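Local coordinates for protein prenylcyclase (Actinoplanes teichomyceticus, PDB 6IJ1) that is probably a terpene-cyclase-like or prenyltransferase-like enzyme that acts on prenyl substrates, its exact reaction being unknown, at residues A87-R99 with F118-Y132. Residues are numbered along the deposited sequence; the frame is centred on the assembly and turned at random.
Sequences APEDADSTGWVLR and FLARHVHDDGLVSTY
Asp-90 O, which touches the Phe-118 ring at CE1, is gripped by both donors of Thr-94: OG1 at 2.7 Å and the backbone N reach it from opposite faces of its carbonyl plane. This is the N-terminus of helix 91-104, with Asp-90 as N-cap, packed against the end of helix 112-121 and the loop after it in a chain whose regular structure is mainly helix. Asp-90 CG stands between its backbone N and carbonyl carbon (chi1 72°), which brings the carboxylate to the first turn; OD2 accepts from Ser-93 N and, weakly, Asp-92 N, while OD1 takes Ser-93 OG on its syn side. One residue on, Ala-91 N gives a nearly straight bond to Thr-131 O (2.9 Å, 167°), tying the loop to the helix start; Thr-131 OG1 itself bonds to His-157 and Trp-194. Ala-91 CB lies over one face of the His-122 imidazole, a CH-pi contact 4.1 Å from the ring centroid. His-122 ND1 donates to Phe-118 O, nearly in the imidazole plane, which helps fix the ring's rotation, and a water joins NE2 to Glu-89 O. Leu-119 is a knob in the hole formed by Ala-91, Thr-94, Gly-95 and Leu-98: its CD2 branch comes to 3.4 Å from Ala-91 O, while CD1 meets Leu-98 CD1 tip to tip. The Glu-89 carboxylate is hydrogen-bonded by Asn-78 and Asn-82, while its CB lies 3.7 Å from Phe-118 CZ. Pro-88 crosses Tyr-132 at about a right angle, its CG 3.6 Å from Tyr-132 CE1.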
loop_
_atom_site.group_PDB
_atom_site.type_symbol
_atom_site.label_atom_id
_atom_site.label_comp_id
_atom_site.label_asym_id
_atom_site.label_seq_id
_atom_site.Cartn_x
_atom_site.Cartn_y
_atom_site.Cartn_z
ATOM N N ALA A 87 17.826 1.683 -3.131
ATOM C CA ALA A 87 16.960 1.621 -4.288
ATOM C C ALA A 87 16.811 3.003 -4.933
ATOM O O ALA A 87 16.949 4.015 -4.246
ATOM C CB ALA A 87 15.557 1.119 -3.847
ATOM N N PRO A 88 16.537 3.061 -6.237
ATOM C CA PRO A 88 16.181 4.336 -6.872
ATOM C C PRO A 88 14.839 4.820 -6.339
ATOM O O PRO A 88 14.030 4.031 -5.826
ATOM C CB PRO A 88 16.087 3.994 -8.365
ATOM C CG PRO A 88 15.831 2.554 -8.415
ATOM C CD PRO A 88 16.365 1.920 -7.148
ATOM N N GLU A 89 14.629 6.136 -6.419
ATOM C CA GLU A 89 13.307 6.657 -6.018
ATOM C C GLU A 89 12.193 6.076 -6.893
ATOM O O GLU A 89 12.378 5.756 -8.065
ATOM C CB GLU A 89 13.302 8.186 -6.085
ATOM C CG GLU A 89 14.187 8.834 -4.992
ATOM C CD GLU A 89 15.689 8.553 -5.219
ATOM O OE1 GLU A 89 16.170 8.696 -6.346
ATOM O OE2 GLU A 89 16.352 8.152 -4.244
ATOM N N ASP A 90 11.001 5.932 -6.285
ATOM C CA ASP A 90 9.914 5.279 -7.000
ATOM C C ASP A 90 8.594 5.989 -6.689
ATOM O O ASP A 90 8.465 6.732 -5.698
ATOM C CB ASP A 90 9.792 3.793 -6.617
ATOM C CG ASP A 90 9.246 3.610 -5.228
ATOM O OD1 ASP A 90 10.015 3.583 -4.232
ATOM O OD2 ASP A 90 8.003 3.444 -5.136
ATOM N N ALA A 91 7.662 5.818 -7.619
ATOM C CA ALA A 91 6.373 6.538 -7.512
ATOM C C ALA A 91 5.552 6.088 -6.337
ATOM O O ALA A 91 4.772 6.879 -5.793
ATOM C CB ALA A 91 5.551 6.328 -8.795
ATOM N N ASP A 92 5.638 4.807 -5.936
ATOM C CA ASP A 92 4.786 4.400 -4.817
ATOM C C ASP A 92 5.268 5.021 -3.499
ATOM O O ASP A 92 4.481 5.621 -2.775
ATOM C CB ASP A 92 4.761 2.860 -4.734
ATOM C CG ASP A 92 3.599 2.348 -3.900
ATOM O OD1 ASP A 92 2.444 2.745 -4.165
ATOM O OD2 ASP A 92 3.853 1.610 -2.911
ATOM N N SER A 93 6.559 4.894 -3.168
ATOM C CA SER A 93 7.080 5.509 -1.955
ATOM C C SER A 93 6.800 7.032 -1.931
ATOM O O SER A 93 6.354 7.587 -0.918
ATOM C CB SER A 93 8.616 5.277 -1.834
ATOM O OG SER A 93 8.884 3.870 -1.852
ATOM N N THR A 94 7.023 7.694 -3.080
ATOM C CA THR A 94 6.748 9.122 -3.180
ATOM C C THR A 94 5.278 9.385 -2.905
ATOM O O THR A 94 4.933 10.309 -2.170
ATOM C CB THR A 94 7.130 9.591 -4.557
ATOM O OG1 THR A 94 8.555 9.304 -4.735
ATOM C CG2 THR A 94 6.849 11.065 -4.775
ATOM N N GLY A 95 4.413 8.547 -3.473
ATOM C CA GLY A 95 2.975 8.733 -3.238
ATOM C C GLY A 95 2.597 8.575 -1.776
ATOM O O GLY A 95 1.752 9.336 -1.265
ATOM N N TRP A 96 3.202 7.628 -1.044
ATOM C CA TRP A 96 2.878 7.513 0.373
ATOM C C TRP A 96 3.314 8.748 1.177
ATOM O O TRP A 96 2.631 9.111 2.128
ATOM C CB TRP A 96 3.477 6.243 1.048
ATOM C CG TRP A 96 2.874 4.994 0.482
ATOM C CD1 TRP A 96 3.457 4.101 -0.385
ATOM C CD2 TRP A 96 1.553 4.532 0.716
ATOM N NE1 TRP A 96 2.546 3.117 -0.734
ATOM C CE2 TRP A 96 1.360 3.372 -0.094
ATOM C CE3 TRP A 96 0.499 5.011 1.504
ATOM C CZ2 TRP A 96 0.161 2.676 -0.121
ATOM C CZ3 TRP A 96 -0.724 4.322 1.486
ATOM C CH2 TRP A 96 -0.873 3.164 0.650
ATOM N N VAL A 97 4.480 9.355 0.838
ATOM C CA VAL A 97 4.893 10.573 1.531
ATOM C C VAL A 97 3.914 11.694 1.241
ATOM O O VAL A 97 3.508 12.420 2.164
ATOM C CB VAL A 97 6.326 10.948 1.127
ATOM C CG1 VAL A 97 6.696 12.263 1.871
ATOM C CG2 VAL A 97 7.271 9.793 1.516
ATOM N N LEU A 98 3.565 11.887 -0.032
ATOM C CA LEU A 98 2.603 12.972 -0.350
ATOM C C LEU A 98 1.225 12.695 0.249
ATOM O O LEU A 98 0.538 13.634 0.692
ATOM C CB LEU A 98 2.487 13.160 -1.854
ATOM C CG LEU A 98 3.817 13.668 -2.487
ATOM C CD1 LEU A 98 3.870 13.459 -3.955
ATOM C CD2 LEU A 98 3.898 15.210 -2.166
ATOM N N ARG A 99 0.825 11.425 0.363
ATOM C CA ARG A 99 -0.425 11.130 1.065
ATOM C C ARG A 99 -0.378 11.540 2.527
ATOM O O ARG A 99 -1.361 12.076 3.049
ATOM C CB ARG A 99 -0.730 9.631 0.950
ATOM C CG ARG A 99 -1.943 9.189 1.777
ATOM C CD ARG A 99 -2.297 7.752 1.441
ATOM N NE ARG A 99 -3.110 7.160 2.524
ATOM C CZ ARG A 99 -4.432 7.144 2.526
ATOM N NH1 ARG A 99 -5.118 7.703 1.520
ATOM N NH2 ARG A 99 -5.043 6.568 3.554
ATOM N N PHE A 118 7.709 14.695 -10.016
ATOM C CA PHE A 118 8.250 13.335 -10.086
ATOM C C PHE A 118 7.160 12.341 -10.455
ATOM O O PHE A 118 7.341 11.535 -11.373
ATOM C CB PHE A 118 8.925 12.989 -8.767
ATOM C CG PHE A 118 9.467 11.607 -8.668
ATOM C CD1 PHE A 118 8.654 10.570 -8.210
ATOM C CD2 PHE A 118 10.817 11.379 -8.922
ATOM C CE1 PHE A 118 9.175 9.274 -8.040
ATOM C CE2 PHE A 118 11.365 10.061 -8.795
ATOM C CZ PHE A 118 10.529 9.024 -8.328
ATOM N N LEU A 119 6.001 12.404 -9.748
ATOM C CA LEU A 119 4.903 11.501 -10.079
ATOM C C LEU A 119 4.462 11.662 -11.519
ATOM O O LEU A 119 4.215 10.677 -12.211
ATOM C CB LEU A 119 3.695 11.677 -9.150
ATOM C CG LEU A 119 3.971 11.225 -7.720
ATOM C CD1 LEU A 119 2.721 11.491 -6.818
ATOM C CD2 LEU A 119 4.387 9.714 -7.667
ATOM N N ALA A 120 4.354 12.934 -12.020
ATOM C CA ALA A 120 3.903 13.093 -13.404
ATOM C C ALA A 120 4.821 12.383 -14.406
ATOM O O ALA A 120 4.325 11.920 -15.447
ATOM C CB ALA A 120 3.839 14.595 -13.740
ATOM N N ARG A 121 6.140 12.305 -14.126
ATOM C CA ARG A 121 7.039 11.585 -15.019
ATOM C C ARG A 121 6.682 10.115 -15.141
ATOM O O ARG A 121 7.060 9.489 -16.156
ATOM C CB ARG A 121 8.477 11.738 -14.528
ATOM C CG ARG A 121 8.964 13.156 -14.730
ATOM C CD ARG A 121 10.364 13.331 -14.153
ATOM N NE ARG A 121 11.297 12.537 -14.940
ATOM C CZ ARG A 121 12.611 12.718 -14.943
ATOM N NH1 ARG A 121 13.381 11.941 -15.694
ATOM N NH2 ARG A 121 13.151 13.675 -14.195
ATOM N N HIS A 122 5.946 9.559 -14.148
ATOM C CA HIS A 122 5.643 8.118 -14.148
ATOM C C HIS A 122 4.302 7.818 -14.770
ATOM O O HIS A 122 3.900 6.665 -14.864
ATOM C CB HIS A 122 5.698 7.550 -12.692
ATOM C CG HIS A 122 7.054 7.594 -12.094
ATOM N ND1 HIS A 122 7.696 8.764 -11.770
ATOM C CD2 HIS A 122 7.916 6.586 -11.810
ATOM C CE1 HIS A 122 8.904 8.477 -11.292
ATOM N NE2 HIS A 122 9.048 7.149 -11.276
ATOM N N VAL A 123 3.602 8.840 -15.296
ATOM C CA VAL A 123 2.280 8.631 -15.885
ATOM C C VAL A 123 2.397 8.220 -17.341
ATOM O O VAL A 123 3.026 8.931 -18.154
ATOM C CB VAL A 123 1.438 9.894 -15.758
ATOM C CG1 VAL A 123 0.078 9.718 -16.488
ATOM C CG2 VAL A 123 1.241 10.228 -14.295
ATOM N N HIS A 124 1.845 7.071 -17.669
ATOM C CA HIS A 124 1.851 6.529 -19.023
ATOM C C HIS A 124 0.672 7.067 -19.842
ATOM O O HIS A 124 -0.329 7.612 -19.319
ATOM C CB HIS A 124 1.778 4.994 -18.996
ATOM C CG HIS A 124 3.115 4.324 -18.817
ATOM N ND1 HIS A 124 4.071 4.299 -19.815
ATOM C CD2 HIS A 124 3.630 3.599 -17.794
ATOM C CE1 HIS A 124 5.133 3.633 -19.392
ATOM N NE2 HIS A 124 4.896 3.212 -18.167
ATOM N N ASP A 125 0.765 6.833 -21.149
ATOM C CA ASP A 125 -0.264 7.338 -22.032
ATOM C C ASP A 125 -1.592 6.637 -21.833
ATOM O O ASP A 125 -2.635 7.197 -22.198
ATOM C CB ASP A 125 0.189 7.175 -23.491
ATOM C CG ASP A 125 1.343 8.113 -23.843
ATOM O OD1 ASP A 125 1.603 9.105 -23.096
ATOM O OD2 ASP A 125 1.980 7.870 -24.889
ATOM N N ASP A 126 -1.613 5.425 -21.268
ATOM C CA ASP A 126 -2.885 4.767 -20.987
ATOM C C ASP A 126 -3.438 5.151 -19.627
ATOM O O ASP A 126 -4.513 4.656 -19.238
ATOM C CB ASP A 126 -2.767 3.241 -21.081
ATOM C CG ASP A 126 -1.792 2.634 -20.047
ATOM O OD1 ASP A 126 -1.147 3.381 -19.279
ATOM O OD2 ASP A 126 -1.647 1.388 -20.045
ATOM N N GLY A 127 -2.748 6.028 -18.919
ATOM C CA GLY A 127 -3.260 6.504 -17.648
ATOM C C GLY A 127 -2.700 5.785 -16.448
ATOM O O GLY A 127 -2.803 6.308 -15.344
ATOM N N LEU A 128 -2.098 4.614 -16.639
ATOM C CA LEU A 128 -1.453 3.970 -15.496
ATOM C C LEU A 128 -0.137 4.635 -15.127
ATOM O O LEU A 128 0.530 5.301 -15.934
ATOM C CB LEU A 128 -1.194 2.505 -15.782
ATOM C CG LEU A 128 -2.489 1.732 -16.077
ATOM C CD1 LEU A 128 -2.108 0.254 -16.306
ATOM C CD2 LEU A 128 -3.537 1.877 -14.981
ATOM N N VAL A 129 0.241 4.455 -13.862
ATOM C CA VAL A 129 1.452 4.992 -13.278
ATOM C C VAL A 129 2.450 3.860 -13.088
ATOM O O VAL A 129 2.094 2.810 -12.536
ATOM C CB VAL A 129 1.148 5.664 -11.933
ATOM C CG1 VAL A 129 2.375 6.261 -11.329
ATOM C CG2 VAL A 129 0.072 6.785 -12.111
ATOM N N SER A 130 3.673 4.053 -13.582
ATOM C CA SER A 130 4.696 3.050 -13.359
ATOM C C SER A 130 5.390 3.287 -12.028
ATOM O O SER A 130 5.471 4.401 -11.523
ATOM C CB SER A 130 5.760 3.049 -14.466
ATOM O OG SER A 130 6.432 4.311 -14.537
ATOM N N THR A 131 6.027 2.215 -11.499
ATOM C CA THR A 131 6.775 2.415 -10.266
ATOM C C THR A 131 8.077 3.200 -10.509
ATOM O O THR A 131 8.519 3.988 -9.647
ATOM C CB THR A 131 7.075 1.028 -9.664
ATOM O OG1 THR A 131 5.828 0.407 -9.367
ATOM C CG2 THR A 131 7.858 1.135 -8.373
ATOM N N TYR A 132 8.733 2.918 -11.626
ATOM C CA TYR A 132 9.989 3.545 -11.980
ATOM C C TYR A 132 9.893 4.111 -13.397
ATOM O O TYR A 132 9.076 3.683 -14.209
ATOM C CB TYR A 132 11.151 2.496 -11.961
ATOM C CG TYR A 132 11.373 1.845 -10.617
ATOM C CD1 TYR A 132 12.098 2.471 -9.622
ATOM C CD2 TYR A 132 10.850 0.548 -10.384
ATOM C CE1 TYR A 132 12.272 1.814 -8.414
ATOM C CE2 TYR A 132 11.067 -0.093 -9.172
ATOM C CZ TYR A 132 11.774 0.565 -8.226
ATOM O OH TYR A 132 11.919 -0.158 -7.042
HETATM O O HOH W 1 11.662 6.119 -10.952
#